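Local coordinates for LPXTG-motif cell wall anchor domain protein (PDB 5U5O), which probably mediates bacterial adhesion as a giant adhesin, likely anchored to the cell wall, whose Ig-like region carries intramolecular covalent cross-links, at residues Thr102-Arg105 against Glu106-Thr109; Asp233-Gly236 against Ala237-Ala241; Pro79-Glu82 against Val83-Thr86. All coordinates share one frame; numbering follows the deposited sequence.

Contact 1 of 3, residues Thr102-Arg105 against Glu106-Thr109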
loop_
_atom_site.group_PDB
_atom_site.type_symbol
_atom_site.label_atom_id
_atom_site.label_comp_id
_atom_site.label_asym_id
_atom_site.label_seq_id
_atom_site.Cartn_x
_atom_site.Cartn_y
_atom_site.Cartn_z
ATOM N N THR A 102 -13.980 2.164 10.149
ATOM C CA THR A 102 -12.904 3.141 10.175
ATOM C C THR A 102 -11.641 2.502 10.711
ATOM O O THR A 102 -11.625 1.925 11.794
ATOM C CB THR A 102 -13.344 4.374 10.973
ATOM O OG1 THR A 102 -14.451 4.974 10.288
ATOM C CG2 THR A 102 -12.234 5.390 11.081
ATOM N N VAL A 103 -10.572 2.617 9.929
ATOM C CA VAL A 103 -9.277 2.043 10.269
ATOM C C VAL A 103 -8.234 3.150 10.407
ATOM O O VAL A 103 -8.141 4.055 9.567
ATOM C CB VAL A 103 -8.853 0.950 9.245
ATOM C CG1 VAL A 103 -8.852 1.462 7.813
ATOM C CG2 VAL A 103 -7.520 0.327 9.618
ATOM N N LYS A 104 -7.456 3.068 11.482
ATOM C CA LYS A 104 -6.351 3.990 11.704
ATOM C C LYS A 104 -5.233 3.679 10.721
ATOM O O LYS A 104 -4.870 2.521 10.544
ATOM C CB LYS A 104 -5.827 3.880 13.136
ATOM C CG LYS A 104 -6.828 4.333 14.190
ATOM C CD LYS A 104 -6.234 4.299 15.593
ATOM C CE LYS A 104 -5.903 2.879 16.032
ATOM N NZ LYS A 104 -5.637 2.768 17.491
ATOM N N ARG A 105 -4.676 4.713 10.098
ATOM C CA ARG A 105 -3.605 4.520 9.120
ATOM C C ARG A 105 -2.435 3.737 9.715
ATOM O O ARG A 105 -1.866 2.880 9.039
ATOM C CB ARG A 105 -3.121 5.852 8.541
ATOM C CG ARG A 105 -2.294 5.697 7.268
ATOM C CD ARG A 105 -2.125 7.030 6.547
ATOM N NE ARG A 105 -1.113 7.859 7.188
ATOM C CZ ARG A 105 0.204 7.687 7.077
ATOM N NH1 ARG A 105 1.021 8.512 7.717
ATOM N NH2 ARG A 105 0.721 6.705 6.339
ATOM N N GLU A 106 -2.105 4.009 10.980
ATOM C CA GLU A 106 -0.996 3.308 11.649
ATOM C C GLU A 106 -1.245 1.816 11.913
ATOM O O GLU A 106 -0.293 1.051 12.033
ATOM C CB GLU A 106 -0.576 4.021 12.944
ATOM C CG GLU A 106 -1.592 4.001 14.083
ATOM C CD GLU A 106 -1.019 4.434 15.424
ATOM O OE1 GLU A 106 0.188 4.769 15.516
ATOM O OE2 GLU A 106 -1.794 4.436 16.400
ATOM N N ASP A 107 -2.512 1.401 12.005
ATOM C CA ASP A 107 -2.844 -0.031 12.084
ATOM C C ASP A 107 -2.636 -0.770 10.762
ATOM O O ASP A 107 -2.574 -2.001 10.750
ATOM C CB ASP A 107 -4.283 -0.233 12.575
ATOM C CG ASP A 107 -4.467 0.148 14.031
ATOM O OD1 ASP A 107 -3.466 0.450 14.718
ATOM O OD2 ASP A 107 -5.619 0.136 14.494
ATOM N N LEU A 108 -2.554 -0.028 9.660
ATOM C CA LEU A 108 -2.185 -0.585 8.357
ATOM C C LEU A 108 -0.678 -0.549 8.118
ATOM O O LEU A 108 -0.080 -1.539 7.700
ATOM C CB LEU A 108 -2.920 0.162 7.236
ATOM C CG LEU A 108 -4.450 0.038 7.263
ATOM C CD1 LEU A 108 -5.077 0.995 6.262
ATOM C CD2 LEU A 108 -4.882 -1.393 6.990
ATOM N N THR A 109 -0.060 0.597 8.374
ATOM C CA THR A 109 1.365 0.763 8.101
ATOM C C THR A 109 2.275 0.179 9.185
ATOM O O THR A 109 3.457 -0.070 8.925
ATOM C CB THR A 109 1.734 2.250 7.974
ATOM O OG1 THR A 109 1.523 2.911 9.229
ATOM C CG2 THR A 109 0.928 2.937 6.871
HETATM O O HOH W 1 -7.948 0.393 13.091
#
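The carboxylate of Asp107 has the Lys104 side chain on one side of its plane. Lys104 CB sits almost squarely above the face, 4.1 Å from Asp107 CG, while Lys104 CE lies on the same side but past the oxygens, 3.2 Å from Asp107 OD2. The bend at chi3 (-65°) brings CE there, and the extended last bond carries Lys104 NZ beyond, so its salt bridge to Asp107 OD2 is long, at 4.0 Å. OD2 has a firmer partner in water 1, which donates to it at 2.7 Å and accepts from Lys104 N, tying the carboxylate to the strand backbone. The other flat group, the Arg105 guanidinium, is met obliquely by Thr109 CG2, 3.8 Å from NH2. Neighbouring backbone takes its N-H groups, Lys24 O that of NE and Val19 O one of NH2.

Beneath these groups the chain changes from strand 94-104 to helix 105-109. Asp107 N bonds to Lys104 O, the first bond of the turn. Arg105 O then takes Leu108 N from above its carbonyl plane and Thr109 N within that plane, the latter at 3.0 Å. Thr109 OG1 adds a weak third bond to the same oxygen, while also bonding to Asn111 N. On the buried side, Val103 and Leu108 cross at about a right angle, Val103 CG2 lying 3.9 Å from Leu108 CG, and Leu108 continues onto Val19 and Leu63.

The contact thus splits into a wet, loosely charged side and a dry apolar one. The lysine-aspartate attraction is probably softened by solvent, so the turn probably rests mainly on its backbone bonds, two of them at Arg105 O, with the water link holding Asp107 to the end of the strand.

Contact 2 of 3, residues Asp233-Gly236 against Ala237-Ala241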
loop_
_atom_site.group_PDB
_atom_site.type_symbol
_atom_site.label_atom_id
_atom_site.label_comp_id
_atom_site.label_asym_id
_atom_site.label_seq_id
_atom_site.Cartn_x
_atom_site.Cartn_y
_atom_site.Cartn_z
ATOM N N ASP A 233 32.183 1.362 -8.586
ATOM C CA ASP A 233 33.426 0.643 -8.782
ATOM C C ASP A 233 34.561 1.646 -8.940
ATOM O O ASP A 233 34.912 2.052 -10.049
ATOM C CB ASP A 233 33.313 -0.277 -10.012
ATOM C CG ASP A 233 34.546 -1.133 -10.243
ATOM O OD1 ASP A 233 35.592 -0.961 -9.575
ATOM O OD2 ASP A 233 34.456 -2.025 -11.113
ATOM N N VAL A 234 35.157 2.003 -7.811
ATOM C CA VAL A 234 36.147 3.075 -7.802
ATOM C C VAL A 234 37.421 2.635 -8.521
ATOM O O VAL A 234 38.008 3.422 -9.279
ATOM C CB VAL A 234 36.465 3.581 -6.373
ATOM C CG1 VAL A 234 37.541 4.658 -6.429
ATOM C CG2 VAL A 234 35.218 4.131 -5.709
ATOM N N GLN A 235 37.830 1.384 -8.319
ATOM C CA GLN A 235 39.051 0.921 -8.963
ATOM C C GLN A 235 38.891 0.941 -10.478
ATOM O O GLN A 235 39.836 1.280 -11.191
ATOM C CB GLN A 235 39.438 -0.488 -8.500
ATOM C CG GLN A 235 40.803 -0.951 -8.983
ATOM C CD GLN A 235 41.931 -0.073 -8.475
ATOM O OE1 GLN A 235 42.096 0.097 -7.266
ATOM N NE2 GLN A 235 42.709 0.493 -9.393
ATOM N N GLY A 236 37.698 0.602 -10.961
ATOM C CA GLY A 236 37.417 0.681 -12.391
ATOM C C GLY A 236 37.562 2.109 -12.918
ATOM O O GLY A 236 38.041 2.311 -14.030
ATOM N N ALA A 237 37.106 3.085 -12.133
ATOM C CA ALA A 237 37.276 4.495 -12.489
ATOM C C ALA A 237 38.757 4.911 -12.505
ATOM O O ALA A 237 39.216 5.529 -13.463
ATOM C CB ALA A 237 36.485 5.358 -11.531
ATOM N N VAL A 238 39.487 4.529 -11.462
ATOM C CA VAL A 238 40.929 4.780 -11.339
ATOM C C VAL A 238 41.692 4.159 -12.510
ATOM O O VAL A 238 42.595 4.785 -13.058
ATOM C CB VAL A 238 41.475 4.242 -10.000
ATOM C CG1 VAL A 238 43.006 4.240 -9.941
ATOM C CG2 VAL A 238 40.906 5.051 -8.849
ATOM N N ASN A 239 41.323 2.934 -12.898
ATOM C CA ASN A 239 42.001 2.288 -14.007
ATOM C C ASN A 239 41.873 3.057 -15.320
ATOM O O ASN A 239 42.824 3.107 -16.101
ATOM C CB ASN A 239 41.490 0.853 -14.181
ATOM C CG ASN A 239 41.923 -0.060 -13.061
ATOM O OD1 ASN A 239 42.840 0.246 -12.296
ATOM N ND2 ASN A 239 41.267 -1.208 -12.967
ATOM N N GLN A 240 40.704 3.645 -15.556
ATOM C CA GLN A 240 40.443 4.407 -16.761
ATOM C C GLN A 240 41.124 5.793 -16.736
ATOM O O GLN A 240 41.669 6.216 -17.740
ATOM C CB GLN A 240 38.951 4.559 -16.978
ATOM C CG GLN A 240 38.275 3.236 -17.318
ATOM C CD GLN A 240 36.779 3.369 -17.333
ATOM O OE1 GLN A 240 36.189 3.685 -18.363
ATOM N NE2 GLN A 240 36.147 3.198 -16.155
ATOM N N ALA A 241 41.064 6.500 -15.607
ATOM C CA ALA A 241 41.628 7.847 -15.490
ATOM C C ALA A 241 43.132 7.869 -15.282
ATOM O O ALA A 241 43.760 8.885 -15.569
ATOM C CB ALA A 241 40.949 8.568 -14.345
#
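Gln235 and Asn239, one helical turn apart, join their amides on the exposed side of helix 234-241. Gln235 NE2 donates to Asn239 OD1 at 2.9 Å, and the acceptor lies practically in the plane of the Gln235 amide. The approach to the oxygen is less regular: the donor stands above the Asn239 carbonyl plane, and the two amide planes are 43° apart. Gln235 reaches its partner because its chain bends at chi2 (61°), which turns the terminal amide along the helix toward Asn239.

A second amide works further along. Gln240 NE2 donates to Gly236 O at 3.0 Å, from above that carbonyl plane, and also bonds to Ser193 O. The same Gly236 oxygen receives only a weak backbone bond from Gln240 N, at 3.3 Å, so the side chain supplements the helical bond at this carbonyl.

The backbone bonds are otherwise regular: Ala237 N to Asp233 O, Val238 N to Val234 O and Asn239 N to Gln235 O, the last at 2.8 Å. At the start of the helix Asp233 is the N-cap; its OD1 accepts from Gly236 N at 3.0 Å, met from above the carboxylate plane.

Apolar contact is modest. Val234 CG1 and Val238 CG2 approach to 4.2 Å, Val234 also touches Val247 of strand 244-251, and Ala237 meets Tyr194 on strand 193-200.

Taken together, the polar groups do different jobs on one short helix. Aspartate satisfies an early N-H and its negative charge probably suits the positive end of the helix dipole; the exposed amide pair braces one turn from outside; and Gln240, by sharing its NH2 group between Gly236 O and Ser193 O, ties the helix to the start of strand 193-200.

Contact 3 of 3, residues Pro79-Glu82 against Val83-Thr86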
loop_
_atom_site.group_PDB
_atom_site.type_symbol
_atom_site.label_atom_id
_atom_site.label_comp_id
_atom_site.label_asym_id
_atom_site.label_seq_id
_atom_site.Cartn_x
_atom_site.Cartn_y
_atom_site.Cartn_z
ATOM N N PRO A 79 -32.830 -2.151 -6.907
ATOM C CA PRO A 79 -32.756 -3.182 -7.943
ATOM C C PRO A 79 -31.587 -4.131 -7.753
ATOM O O PRO A 79 -30.466 -3.722 -7.451
ATOM C CB PRO A 79 -32.566 -2.379 -9.237
ATOM C CG PRO A 79 -33.027 -1.013 -8.905
ATOM C CD PRO A 79 -32.642 -0.803 -7.475
ATOM N N ALA A 80 -31.873 -5.422 -7.954
ATOM C CA ALA A 80 -30.850 -6.431 -7.843
ATOM C C ALA A 80 -29.850 -6.317 -8.978
ATOM O O ALA A 80 -30.207 -5.981 -10.100
ATOM C CB ALA A 80 -31.476 -7.807 -7.856
ATOM N N THR A 81 -28.600 -6.613 -8.669
ATOM C CA THR A 81 -27.581 -6.732 -9.705
ATOM C C THR A 81 -27.716 -8.080 -10.397
ATOM O O THR A 81 -28.358 -8.997 -9.887
ATOM C CB THR A 81 -26.163 -6.669 -9.128
ATOM O OG1 THR A 81 -25.906 -7.836 -8.337
ATOM C CG2 THR A 81 -25.953 -5.401 -8.324
ATOM N N GLU A 82 -27.056 -8.203 -11.546
ATOM C CA GLU A 82 -27.085 -9.454 -12.302
ATOM C C GLU A 82 -26.427 -10.564 -11.500
ATOM O O GLU A 82 -26.927 -11.694 -11.513
ATOM C CB GLU A 82 -26.435 -9.298 -13.679
ATOM C CG GLU A 82 -27.093 -8.258 -14.582
ATOM C CD GLU A 82 -28.596 -8.436 -14.722
ATOM O OE1 GLU A 82 -29.019 -9.538 -15.143
ATOM O OE2 GLU A 82 -29.350 -7.477 -14.409
ATOM N N VAL A 83 -25.348 -10.264 -10.783
ATOM C CA VAL A 83 -24.699 -11.244 -9.904
ATOM C C VAL A 83 -25.648 -11.745 -8.803
ATOM O O VAL A 83 -25.752 -12.939 -8.551
ATOM C CB VAL A 83 -23.381 -10.672 -9.330
ATOM C CG1 VAL A 83 -22.880 -11.451 -8.116
ATOM C CG2 VAL A 83 -22.308 -10.629 -10.416
ATOM N N GLU A 84 -26.357 -10.827 -8.174
ATOM C CA GLU A 84 -27.348 -11.181 -7.174
ATOM C C GLU A 84 -28.453 -12.067 -7.750
ATOM O O GLU A 84 -28.851 -13.070 -7.123
ATOM C CB GLU A 84 -27.941 -9.926 -6.544
ATOM C CG GLU A 84 -26.932 -9.234 -5.621
ATOM C CD GLU A 84 -27.282 -7.797 -5.250
ATOM O OE1 GLU A 84 -28.168 -7.212 -5.896
ATOM O OE2 GLU A 84 -26.645 -7.255 -4.287
ATOM N N LYS A 85 -28.976 -11.694 -8.909
ATOM C CA LYS A 85 -30.031 -12.509 -9.545
ATOM C C LYS A 85 -29.537 -13.895 -9.945
ATOM O O LYS A 85 -30.269 -14.908 -9.784
ATOM C CB LYS A 85 -30.649 -11.790 -10.745
ATOM C CG LYS A 85 -31.447 -10.575 -10.319
ATOM C CD LYS A 85 -32.088 -9.821 -11.468
ATOM C CE LYS A 85 -31.080 -9.151 -12.368
ATOM N NZ LYS A 85 -31.793 -8.202 -13.269
ATOM N N THR A 86 -28.301 -13.983 -10.422
ATOM C CA THR A 86 -27.715 -15.282 -10.763
ATOM C C THR A 86 -27.663 -16.228 -9.560
ATOM O O THR A 86 -27.987 -17.419 -9.692
ATOM C CB THR A 86 -26.306 -15.075 -11.357
ATOM O OG1 THR A 86 -26.429 -14.369 -12.598
ATOM C CG2 THR A 86 -25.601 -16.381 -11.598
HETATM O O HOH W 2 -32.628 -5.932 -11.538
#
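Glu82 and Lys85 run side by side, pointing the same way, and close a salt bridge in which Lys85 NZ donates to Glu82 OE2 at 2.8 Å. The ammonium comes in on the syn side of that oxygen, 31° out of the carboxylate plane. Glu82 gets there by folding at chi2 (-52°), which carries its carboxylate over to the lysine. Water 2 bridges Lys85 NZ to Ala80 O, and further down the lysine chain CG rests on Ala80 CB at 3.7 Å. The carbonyl of Glu82 serves Thr86 twice, through N and through OG1, which arrive from opposite faces of its plane.

Thr81 starts helix 82-88 from the N-cap position. Its OG1 accepts from Glu84 N at 3.0 Å, and its own N donates to Glu84 OE1 at 2.9 Å, nearly straight. Glu84 is fixed as well by Arg34, in a salt bridge to OE1, and by Tyr36 OH at OE2, which moors the cap to strand 26-36.

Reciprocal bonding between Thr81 and Glu84 makes a capping box, here opening a short surface helix of the T-Q ester bond domain.

How the contacts relate
All three are local contacts at short helices in a chain that is mostly strand. Contact 1 is the most buried, though only partly so, where strand 94-104 runs into helix 105-109, its centre about 11 Å from that of the chain; contacts 2 and 3 lie at the surface, about 68 Å apart between centres, on opposite sides of the chain's centre. Contacts 1 and 3 share the T-Q ester bond domain, whereas contact 2 belongs to the DUF5979 part. Contact 1 combines an apolar pair with a loose, watered charge pair, contact 2 adds side-chain amide bonds to helix bonds, and contact 3 joins a salt bridge to a capping box. N-caps begin the helices in contacts 2 and 3.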